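Long-range contacts in thermospermine synthase (Medicago truncatula, PDB 6BQ4), which probably transfers an aminopropyl group from decarboxylated S-adenosylmethionine to spermidine, making thermospermine and releasing methylthioadenosine: residues A[176-181]-A[212-217]; A[104-109]-A[127-132]; A[163-168]-A[191-196]. All coordinates share one frame; numbering follows the deposited sequence. Where two conformers were deposited one is given.

Interaction 1 of 3, residues A[176-181]-A[212-217]. With ADN (adenosine), chain C.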
loop_
_atom_site.group_PDB
_atom_site.type_symbol
_atom_site.label_atom_id
_atom_site.label_comp_id
_atom_site.label_asym_id
_atom_site.label_seq_id
_atom_site.Cartn_x
_atom_site.Cartn_y
_atom_site.Cartn_z
ATOM N N ASP A 176 6.462 -47.708 2.233
ATOM C CA ASP A 176 5.068 -47.788 2.671
ATOM C C ASP A 176 4.294 -46.545 2.302
ATOM O O ASP A 176 3.116 -46.668 1.950
ATOM C CB ASP A 176 4.984 -47.992 4.201
ATOM C CG ASP A 176 5.547 -49.330 4.644
ATOM O OD1 ASP A 176 5.252 -50.372 3.977
ATOM O OD2 ASP A 176 6.278 -49.335 5.631
ATOM N N VAL A 177 4.935 -45.361 2.437
ATOM C CA VAL A 177 4.306 -44.079 2.109
ATOM C C VAL A 177 5.276 -43.243 1.339
ATOM O O VAL A 177 6.438 -43.112 1.698
ATOM C CB VAL A 177 3.778 -43.301 3.342
ATOM C CG1 VAL A 177 3.147 -41.972 2.937
ATOM C CG2 VAL A 177 2.748 -44.137 4.095
ATOM N N ILE A 178 4.806 -42.688 0.244
ATOM C CA ILE A 178 5.554 -41.651 -0.473
ATOM C C ILE A 178 4.784 -40.342 -0.426
ATOM O O ILE A 178 3.574 -40.329 -0.657
ATOM C CB ILE A 178 5.882 -42.076 -1.924
ATOM C CG1 ILE A 178 6.758 -43.305 -1.851
ATOM C CG2 ILE A 178 6.548 -40.908 -2.660
ATOM C CD1 ILE A 178 7.066 -43.928 -3.206
ATOM N N VAL A 179 5.505 -39.256 -0.105
ATOM C CA VAL A 179 4.914 -37.933 0.133
ATOM C C VAL A 179 5.451 -36.917 -0.871
ATOM O O VAL A 179 6.676 -36.691 -0.955
ATOM C CB VAL A 179 5.210 -37.431 1.593
ATOM C CG1 VAL A 179 4.604 -36.045 1.826
ATOM C CG2 VAL A 179 4.720 -38.438 2.624
ATOM N N GLY A 180 4.559 -36.351 -1.675
ATOM C CA GLY A 180 4.866 -35.197 -2.530
ATOM C C GLY A 180 4.741 -33.830 -1.825
ATOM O O GLY A 180 3.620 -33.365 -1.552
ATOM N N ASP A 181 5.889 -33.191 -1.548
ATOM C CA ASP A 181 5.961 -31.859 -0.926
ATOM C C ASP A 181 6.657 -30.916 -1.902
ATOM O O ASP A 181 7.549 -30.174 -1.556
ATOM C CB ASP A 181 6.677 -31.981 0.411
ATOM C CG ASP A 181 6.487 -30.799 1.330
ATOM O OD1 ASP A 181 5.592 -29.943 1.051
ATOM O OD2 ASP A 181 7.218 -30.751 2.378
ATOM N N GLY A 212 0.849 -49.908 -0.056
ATOM C CA GLY A 212 1.463 -48.587 0.054
ATOM C C GLY A 212 0.515 -47.451 -0.325
ATOM O O GLY A 212 -0.430 -47.631 -1.108
ATOM N N ILE A 213 0.776 -46.281 0.260
ATOM C CA ILE A 213 -0.047 -45.058 0.062
ATOM C C ILE A 213 0.883 -43.919 -0.418
ATOM O O ILE A 213 2.014 -43.695 0.092
ATOM C CB ILE A 213 -0.830 -44.677 1.359
ATOM C CG1 ILE A 213 -1.729 -45.888 1.808
ATOM C CG2 ILE A 213 -1.629 -43.365 1.172
ATOM C CD1 ILE A 213 -2.386 -45.752 3.192
ATOM N N PHE A 214 0.416 -43.257 -1.469
ATOM C CA PHE A 214 0.975 -41.999 -1.935
ATOM C C PHE A 214 0.087 -40.856 -1.465
ATOM O O PHE A 214 -1.153 -40.946 -1.586
ATOM C CB PHE A 214 0.986 -41.968 -3.467
ATOM C CG PHE A 214 1.563 -40.693 -4.047
ATOM C CD1 PHE A 214 2.867 -40.300 -3.741
ATOM C CD2 PHE A 214 0.847 -39.931 -4.950
ATOM C CE1 PHE A 214 3.431 -39.171 -4.310
ATOM C CE2 PHE A 214 1.403 -38.788 -5.525
ATOM C CZ PHE A 214 2.708 -38.408 -5.194
ATOM N N VAL A 215 0.705 -39.748 -1.079
ATOM C CA VAL A 215 -0.031 -38.479 -0.876
ATOM C C VAL A 215 0.770 -37.395 -1.494
ATOM O O VAL A 215 2.022 -37.368 -1.396
ATOM C CB VAL A 215 -0.310 -38.137 0.621
ATOM C CG1 VAL A 215 0.969 -38.152 1.458
ATOM C CG2 VAL A 215 -1.002 -36.782 0.766
ATOM N N THR A 216 0.080 -36.466 -2.149
ATOM C CA THR A 216 0.788 -35.277 -2.637
ATOM C C THR A 216 0.008 -34.057 -2.307
ATOM O O THR A 216 -1.232 -34.091 -2.377
ATOM C CB THR A 216 1.109 -35.355 -4.165
ATOM O OG1 THR A 216 1.805 -34.159 -4.589
ATOM C CG2 THR A 216 -0.139 -35.509 -4.982
ATOM N N GLN A 217 0.721 -32.969 -2.038
ATOM C CA GLN A 217 0.121 -31.603 -2.090
ATOM C C GLN A 217 -0.472 -31.377 -3.495
ATOM O O GLN A 217 0.026 -31.896 -4.460
ATOM C CB GLN A 217 1.158 -30.494 -1.714
ATOM C CG GLN A 217 2.073 -29.965 -2.830
ATOM C CD GLN A 217 1.374 -28.878 -3.665
ATOM O OE1 GLN A 217 0.571 -28.130 -3.130
ATOM N NE2 GLN A 217 1.704 -28.773 -4.972
HETATM O "O5'" ADN C . 9.309 -26.368 -3.903
HETATM C "C5'" ADN C . 9.226 -27.109 -2.718
HETATM C "C4'" ADN C . 10.493 -27.909 -2.574
HETATM O "O4'" ADN C . 10.631 -28.815 -3.637
HETATM C "C3'" ADN C . 11.699 -27.020 -2.640
HETATM O "O3'" ADN C . 12.409 -27.246 -1.450
HETATM C "C2'" ADN C . 12.431 -27.506 -3.860
HETATM O "O2'" ADN C . 13.808 -27.467 -3.665
HETATM C "C1'" ADN C . 11.969 -28.921 -3.988
HETATM N N9 ADN C . 12.027 -29.456 -5.346
HETATM C C8 ADN C . 11.744 -28.858 -6.482
HETATM N N7 ADN C . 11.906 -29.671 -7.522
HETATM C C5 ADN C . 12.282 -30.830 -7.032
HETATM C C6 ADN C . 12.643 -32.137 -7.549
HETATM N N6 ADN C . 12.593 -32.372 -8.851
HETATM N N1 ADN C . 13.011 -33.083 -6.692
HETATM C C2 ADN C . 13.060 -32.872 -5.395
HETATM N N3 ADN C . 12.745 -31.713 -4.851
HETATM C C4 ADN C . 12.367 -30.682 -5.601
#
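Gly180 N gives its hydrogen to Val215 O, 2.7 Å away. This is the shortest of five backbone bonds that pair two parallel strands in register. Ile178 O accepts from Val215 N. It also takes a CA-H...O contact from Phe214 CA at 3.3 Å, and Phe214 CD1 lies 3.2 Å from the same oxygen.

Phe214 has CG anti to its backbone N (chi1 -180°), which swings the ring towards the strand 177-181. CD1 then packs on Ile178 CG2 at 3.9 Å, with Ile178 CB in plane at the ring edge. With an alanine in place of Phe214 the ring contacts are gone, and Ile178 CG2 would probably be left facing a gap on the helix 197-204 side. On the face with Val177 and Ile213, Val179 CG2 and Val215 CG1 lie side by side at 3.9 Å. Gly180 has no side chain, and a CB there would clash with Thr216 OG1.

Asp181, the predicted proton acceptor, ends the first strand. Helix 197-204 packs on the Ile178 and Phe214 side, helix 84-98 on the Val179 and Val215 side. Strand 104-107 adjoins 177-181, and antiparallel strand 256-264 adjoins 212-217.

Interaction 2 of 3, residues A[104-109]-A[127-132]. With ADN (adenosine), chain C.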
loop_
_atom_site.group_PDB
_atom_site.type_symbol
_atom_site.label_atom_id
_atom_site.label_comp_id
_atom_site.label_asym_id
_atom_site.label_seq_id
_atom_site.Cartn_x
_atom_site.Cartn_y
_atom_site.Cartn_z
ATOM N N ASN A 104 8.627 -47.084 6.614
ATOM C CA ASN A 104 9.537 -46.249 5.838
ATOM C C ASN A 104 8.787 -45.305 4.858
ATOM O O ASN A 104 7.745 -45.671 4.256
ATOM C CB ASN A 104 10.671 -47.036 5.225
ATOM C CG ASN A 104 10.240 -47.889 4.107
ATOM O OD1 ASN A 104 9.057 -48.250 4.038
ATOM N ND2 ASN A 104 11.214 -48.293 3.227
ATOM N N VAL A 105 9.279 -44.068 4.753
ATOM C CA VAL A 105 8.601 -43.028 3.981
ATOM C C VAL A 105 9.613 -42.163 3.241
ATOM O O VAL A 105 10.618 -41.701 3.835
ATOM C CB VAL A 105 7.741 -42.114 4.883
ATOM C CG1 VAL A 105 8.583 -41.526 5.994
ATOM C CG2 VAL A 105 7.105 -40.986 4.080
ATOM N N PHE A 106 9.305 -41.901 1.976
ATOM C CA PHE A 106 10.130 -41.097 1.129
ATOM C C PHE A 106 9.411 -39.773 0.854
ATOM O O PHE A 106 8.232 -39.784 0.405
ATOM C CB PHE A 106 10.339 -41.850 -0.184
ATOM C CG PHE A 106 11.298 -41.183 -1.141
ATOM C CD1 PHE A 106 10.865 -40.205 -2.037
ATOM C CD2 PHE A 106 12.624 -41.602 -1.223
ATOM C CE1 PHE A 106 11.734 -39.634 -2.951
ATOM C CE2 PHE A 106 13.512 -41.047 -2.150
ATOM C CZ PHE A 106 13.070 -40.072 -3.025
ATOM N N ILE A 107 10.127 -38.664 1.053
ATOM C CA ILE A 107 9.592 -37.318 0.797
ATOM C C ILE A 107 10.195 -36.823 -0.489
ATOM O O ILE A 107 11.398 -36.660 -0.572
ATOM C CB ILE A 107 9.929 -36.283 1.884
ATOM C CG1 ILE A 107 9.542 -36.780 3.249
ATOM C CG2 ILE A 107 9.150 -34.985 1.621
ATOM C CD1 ILE A 107 10.010 -35.866 4.364
ATOM N N MET A 108 9.353 -36.499 -1.463
ATOM C CA MET A 108 9.791 -35.724 -2.622
ATOM C C MET A 108 9.731 -34.215 -2.283
ATOM O O MET A 108 8.632 -33.594 -2.164
ATOM C CB MET A 108 8.907 -36.006 -3.849
ATOM C CG MET A 108 8.708 -37.482 -4.174
ATOM S SD MET A 108 7.853 -37.704 -5.751
ATOM C CE MET A 108 6.282 -36.957 -5.481
ATOM N N GLY A 109 10.913 -33.603 -2.138
ATOM C CA GLY A 109 11.008 -32.207 -1.822
ATOM C C GLY A 109 11.171 -32.153 -0.308
ATOM O O GLY A 109 11.933 -32.951 0.301
ATOM N N LYS A 127 12.265 -45.153 9.201
ATOM C CA LYS A 127 13.100 -44.446 8.265
ATOM C C LYS A 127 12.296 -43.395 7.463
ATOM O O LYS A 127 11.205 -43.693 6.950
ATOM C CB LYS A 127 13.760 -45.420 7.309
ATOM C CG LYS A 127 14.731 -44.728 6.363
ATOM C CD LYS A 127 15.987 -45.540 6.027
ATOM C CE LYS A 127 16.415 -45.300 4.580
ATOM N NZ LYS A 127 15.365 -45.784 3.603
ATOM N N VAL A 128 12.859 -42.177 7.399
ATOM C CA VAL A 128 12.408 -41.081 6.540
ATOM C C VAL A 128 13.561 -40.618 5.622
ATOM O O VAL A 128 14.602 -40.097 6.107
ATOM C CB VAL A 128 11.878 -39.872 7.364
ATOM C CG1 VAL A 128 11.339 -38.774 6.438
ATOM C CG2 VAL A 128 10.815 -40.292 8.398
ATOM N N VAL A 129 13.360 -40.753 4.309
ATOM C CA VAL A 129 14.222 -40.119 3.320
ATOM C C VAL A 129 13.607 -38.814 2.841
ATOM O O VAL A 129 12.448 -38.830 2.411
ATOM C CB VAL A 129 14.414 -41.017 2.098
ATOM C CG1 VAL A 129 15.299 -40.353 1.039
ATOM C CG2 VAL A 129 15.011 -42.356 2.537
ATOM N N MET A 130 14.345 -37.697 2.955
ATOM C CA MET A 130 13.966 -36.389 2.364
ATOM C C MET A 130 14.826 -36.170 1.143
ATOM O O MET A 130 16.073 -35.993 1.264
ATOM C CB MET A 130 14.201 -35.239 3.343
ATOM C CG MET A 130 14.003 -33.789 2.832
ATOM S SD MET A 130 14.943 -32.636 3.882
ATOM C CE MET A 130 14.240 -33.053 5.462
ATOM N N CYS A 131 14.191 -36.187 -0.015
ATOM C CA CYS A 131 14.909 -36.006 -1.286
ATOM C C CYS A 131 14.575 -34.698 -1.950
ATOM O O CYS A 131 13.564 -34.613 -2.673
ATOM C CB CYS A 131 14.620 -37.137 -2.252
ATOM S SG CYS A 131 15.522 -36.971 -3.816
ATOM N N ASP A 132 15.378 -33.668 -1.650
ATOM C CA ASP A 132 15.179 -32.286 -2.162
ATOM C C ASP A 132 16.316 -31.942 -3.103
ATOM O O ASP A 132 17.477 -32.178 -2.780
ATOM C CB ASP A 132 15.144 -31.266 -1.014
ATOM C CG ASP A 132 14.408 -29.979 -1.399
ATOM O OD1 ASP A 132 14.918 -29.249 -2.283
ATOM O OD2 ASP A 132 13.314 -29.722 -0.839
HETATM O "O5'" ADN C . 9.309 -26.368 -3.903
HETATM C "C5'" ADN C . 9.226 -27.109 -2.718
HETATM C "C4'" ADN C . 10.493 -27.909 -2.574
HETATM O "O4'" ADN C . 10.631 -28.815 -3.637
HETATM C "C3'" ADN C . 11.699 -27.020 -2.640
HETATM O "O3'" ADN C . 12.409 -27.246 -1.450
HETATM C "C2'" ADN C . 12.431 -27.506 -3.860
HETATM O "O2'" ADN C . 13.808 -27.467 -3.665
HETATM C "C1'" ADN C . 11.969 -28.921 -3.988
HETATM N N9 ADN C . 12.027 -29.456 -5.346
HETATM C C8 ADN C . 11.744 -28.858 -6.482
HETATM N N7 ADN C . 11.906 -29.671 -7.522
HETATM C C5 ADN C . 12.282 -30.830 -7.032
HETATM C C6 ADN C . 12.643 -32.137 -7.549
HETATM N N6 ADN C . 12.593 -32.372 -8.851
HETATM N N1 ADN C . 13.011 -33.083 -6.692
HETATM C C2 ADN C . 13.060 -32.872 -5.395
HETATM N N3 ADN C . 12.745 -31.713 -4.851
HETATM C C4 ADN C . 12.367 -30.682 -5.601
#
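Phe106 packs on Val129 and Cys131 on one face of two parallel strands. It has CG anti to the backbone N (chi1 -175°), which leans the ring towards the second strand. Its CD2 touches Val129 CG1 at 3.7 Å and its CZ touches Cys131 CB at 3.4 Å, both obliquely to the ring. Cys131 SG makes an oblique sulfur-aromatic contact with that ring, 5.2 Å from its centroid. Helix 164-170 packs on this face through Glu167 and Leu168. On the other face the apolar packing continues, with Ile107 CD1 reaching Val128 CG1 at 3.8 Å. Val105 CG1 also lies beside Val128 CG2, but in one of two conformers of Val105.

Five backbone hydrogen bonds hold the strands in register. The bond from Ile107 N to Val129 O, 2.7 Å, is the shortest. The last runs from Gly109 N to Cys131 O, with the donor well above the carbonyl plane, where the first strand is already turning.

The polar contacts with adenosine lie at the strand ends. Ribose O2' donates to Asp132 OD1 at 2.5 Å, and O3' donates to Asp132 OD2 at 2.7 Å. One carboxylate thus grips both hydroxyls. Asp134 N and Gly111 N also bond to OD1 and OD2, and so steady the group. Gly109 has backbone angles that would jam a CB against the preceding carbonyl, and adenosine O4' would crowd it too.

Helix 114-119 connects the two strands in a beta-alpha-beta unit. A glycine-rich turn after the first strand and an acidic residue near the C-terminal end of the second, bound to the ribose diol, are characteristic of Rossmann-like AdoMet-dependent enzymes.

Interaction 3 of 3, residues A[163-168]-A[191-196]. With ADN (adenosine), chain C.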
loop_
_atom_site.group_PDB
_atom_site.type_symbol
_atom_site.label_atom_id
_atom_site.label_comp_id
_atom_site.label_asym_id
_atom_site.label_seq_id
_atom_site.Cartn_x
_atom_site.Cartn_y
_atom_site.Cartn_z
ATOM N N ASP A 163 17.191 -34.595 -7.682
ATOM C CA ASP A 163 15.873 -34.629 -8.265
ATOM C C ASP A 163 15.194 -35.954 -7.811
ATOM O O ASP A 163 15.771 -37.045 -7.948
ATOM C CB ASP A 163 15.987 -34.544 -9.780
ATOM C CG ASP A 163 14.722 -34.937 -10.494
ATOM O OD1 ASP A 163 13.628 -34.788 -9.927
ATOM O OD2 ASP A 163 14.817 -35.405 -11.633
ATOM N N ALA A 164 13.969 -35.850 -7.270
ATOM C CA ALA A 164 13.285 -37.034 -6.690
ATOM C C ALA A 164 12.934 -38.051 -7.755
ATOM O O ALA A 164 12.835 -39.236 -7.447
ATOM C CB ALA A 164 12.041 -36.653 -5.921
ATOM N N LYS A 165 12.724 -37.602 -8.993
ATOM C CA LYS A 165 12.386 -38.518 -10.095
ATOM C C LYS A 165 13.592 -39.433 -10.358
ATOM O O LYS A 165 13.466 -40.647 -10.388
ATOM C CB LYS A 165 11.984 -37.763 -11.384
ATOM C CG LYS A 165 11.867 -38.672 -12.641
ATOM C CD LYS A 165 10.603 -38.420 -13.490
ATOM C CE LYS A 165 10.870 -37.810 -14.865
ATOM N NZ LYS A 165 11.618 -38.718 -15.773
ATOM N N ALA A 166 14.751 -38.808 -10.499
ATOM C CA ALA A 166 16.024 -39.529 -10.715
ATOM C C ALA A 166 16.340 -40.440 -9.538
ATOM O O ALA A 166 16.724 -41.556 -9.734
ATOM C CB ALA A 166 17.141 -38.530 -10.934
ATOM N N GLU A 167 16.170 -39.943 -8.308
ATOM C CA GLU A 167 16.439 -40.721 -7.120
ATOM C C GLU A 167 15.562 -41.977 -7.028
ATOM O O GLU A 167 16.073 -43.082 -6.775
ATOM C CB GLU A 167 16.256 -39.863 -5.860
ATOM C CG GLU A 167 16.584 -40.585 -4.583
ATOM C CD GLU A 167 18.076 -40.956 -4.463
ATOM O OE1 GLU A 167 18.886 -40.456 -5.250
ATOM O OE2 GLU A 167 18.436 -41.655 -3.518
ATOM N N LEU A 168 14.247 -41.806 -7.223
ATOM C CA LEU A 168 13.308 -42.938 -7.232
ATOM C C LEU A 168 13.623 -43.952 -8.331
ATOM O O LEU A 168 13.568 -45.156 -8.061
ATOM C CB LEU A 168 11.849 -42.484 -7.355
ATOM C CG LEU A 168 11.263 -41.960 -6.032
ATOM C CD1 LEU A 168 9.872 -41.388 -6.267
ATOM C CD2 LEU A 168 11.214 -43.016 -4.918
ATOM N N CYS A 191 9.191 -29.082 -11.361
ATOM C CA CYS A 191 8.265 -29.983 -10.670
ATOM C C CYS A 191 7.272 -30.681 -11.574
ATOM O O CYS A 191 6.749 -31.729 -11.186
ATOM C CB CYS A 191 7.513 -29.227 -9.563
ATOM S SG CYS A 191 8.627 -28.770 -8.235
ATOM N N TYR A 192 6.988 -30.123 -12.749
ATOM C CA TYR A 192 5.954 -30.683 -13.611
ATOM C C TYR A 192 6.032 -32.219 -13.769
ATOM O O TYR A 192 5.030 -32.941 -13.635
ATOM C CB TYR A 192 6.000 -30.022 -14.998
ATOM C CG TYR A 192 4.889 -30.518 -15.881
ATOM C CD1 TYR A 192 3.605 -29.999 -15.767
ATOM C CD2 TYR A 192 5.099 -31.556 -16.796
ATOM C CE1 TYR A 192 2.563 -30.465 -16.550
ATOM C CE2 TYR A 192 4.058 -32.038 -17.581
ATOM C CZ TYR A 192 2.793 -31.482 -17.465
ATOM O OH TYR A 192 1.743 -31.945 -18.238
ATOM N N LYS A 193 7.238 -32.720 -14.040
ATOM C CA LYS A 193 7.413 -34.133 -14.378
ATOM C C LYS A 193 6.980 -35.043 -13.211
ATOM O O LYS A 193 6.626 -36.184 -13.414
ATOM C CB LYS A 193 8.877 -34.461 -14.739
ATOM C CG LYS A 193 9.604 -33.562 -15.760
ATOM C CD LYS A 193 11.134 -33.617 -15.549
ATOM C CE LYS A 193 11.585 -32.874 -14.284
ATOM N NZ LYS A 193 12.515 -33.684 -13.450
ATOM N N LEU A 194 7.017 -34.526 -11.988
ATOM C CA LEU A 194 6.614 -35.282 -10.799
ATOM C C LEU A 194 5.078 -35.324 -10.527
ATOM O O LEU A 194 4.629 -35.800 -9.458
ATOM C CB LEU A 194 7.422 -34.763 -9.605
ATOM C CG LEU A 194 8.931 -34.988 -9.783
ATOM C CD1 LEU A 194 9.763 -34.279 -8.743
ATOM C CD2 LEU A 194 9.220 -36.453 -9.642
ATOM N N TYR A 195 4.290 -34.879 -11.504
ATOM C CA TYR A 195 2.832 -34.986 -11.470
ATOM C C TYR A 195 2.217 -35.681 -12.705
ATOM O O TYR A 195 0.993 -35.709 -12.844
ATOM C CB TYR A 195 2.215 -33.604 -11.317
ATOM C CG TYR A 195 2.537 -32.897 -10.015
ATOM C CD1 TYR A 195 3.692 -32.109 -9.902
ATOM C CD2 TYR A 195 1.673 -32.954 -8.930
ATOM C CE1 TYR A 195 3.991 -31.425 -8.750
ATOM C CE2 TYR A 195 1.979 -32.293 -7.743
ATOM C CZ TYR A 195 3.128 -31.531 -7.661
ATOM O OH TYR A 195 3.416 -30.851 -6.520
ATOM N N THR A 196 3.045 -36.283 -13.572
ATOM C CA THR A 196 2.536 -36.913 -14.817
ATOM C C THR A 196 2.077 -38.347 -14.572
ATOM O O THR A 196 2.519 -39.022 -13.627
ATOM C CB THR A 196 3.562 -36.862 -15.982
ATOM O OG1 THR A 196 4.740 -37.547 -15.591
ATOM C CG2 THR A 196 3.919 -35.412 -16.313
HETATM O "O5'" ADN C . 9.309 -26.368 -3.903
HETATM C "C5'" ADN C . 9.226 -27.109 -2.718
HETATM C "C4'" ADN C . 10.493 -27.909 -2.574
HETATM O "O4'" ADN C . 10.631 -28.815 -3.637
HETATM C "C3'" ADN C . 11.699 -27.020 -2.640
HETATM O "O3'" ADN C . 12.409 -27.246 -1.450
HETATM C "C2'" ADN C . 12.431 -27.506 -3.860
HETATM O "O2'" ADN C . 13.808 -27.467 -3.665
HETATM C "C1'" ADN C . 11.969 -28.921 -3.988
HETATM N N9 ADN C . 12.027 -29.456 -5.346
HETATM C C8 ADN C . 11.744 -28.858 -6.482
HETATM N N7 ADN C . 11.906 -29.671 -7.522
HETATM C C5 ADN C . 12.282 -30.830 -7.032
HETATM C C6 ADN C . 12.643 -32.137 -7.549
HETATM N N6 ADN C . 12.593 -32.372 -8.851
HETATM N N1 ADN C . 13.011 -33.083 -6.692
HETATM C C2 ADN C . 13.060 -32.872 -5.395
HETATM N N3 ADN C . 12.745 -31.713 -4.851
HETATM C C4 ADN C . 12.367 -30.682 -5.601
#
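Leu194 sends its two methyl groups to different partners. CD2 packs on Lys165 CB at 3.5 Å, beside the first turn of helix 164-170. CD1 sits over the face of the adenine, 3.4 Å from adenosine N6. Leu194 CG stands anti to its own carbonyl carbon (chi1 -62°), and this carries the methyls towards the helix and the base. Cys191 SG approaches the imidazole part of the base obliquely from above the same face, 3.5 Å from adenosine N7.

Asp163 and Lys193 cross each other at a slant. Asp163 OD2 forms a salt bridge with Lys193 NZ, rather long at 3.4 Å. The other oxygen, OD1, accepts from adenosine N6 at 2.8 Å, nearly straight at 168°. OD1 is also the N-cap acceptor for Lys165 N, which comes from above the carboxylate plane. Three groups therefore fix this carboxylate. Lys165 and Lys193 cross at about a right angle, with Lys165 CE 3.9 Å from Lys193 CB.

Ala164 N donates to adenosine N1 at 3.0 Å. A helix N-terminus thus reads the N1 and N6 side of the base, while Leu194 and Cys191 of the loop lie over one face. Together they form the adenine pocket of this spermidine/spermine synthase family member.

Overall arrangement
Interactions 1 and 2 are buried strand pairings in the same sheet. Strands 175-181 and 104-107 are neighbours, and backbone bonds such as Val179 O with Met108 N link the two contacts. Interaction 3 is only partly buried and lies farther from the centre of the chain. It joins a helix start to a loop with no hydrogen bond between its two segments, relying on one salt bridge and small apolar contacts. The strand pairs use backbone bonds and branched or aromatic side chains instead. All three reach adenosine, interaction 2 at the ribose diol and interaction 3 at the base. Interaction 1 approaches near C5', and its Gln217 meets Tyr195 of interaction 3.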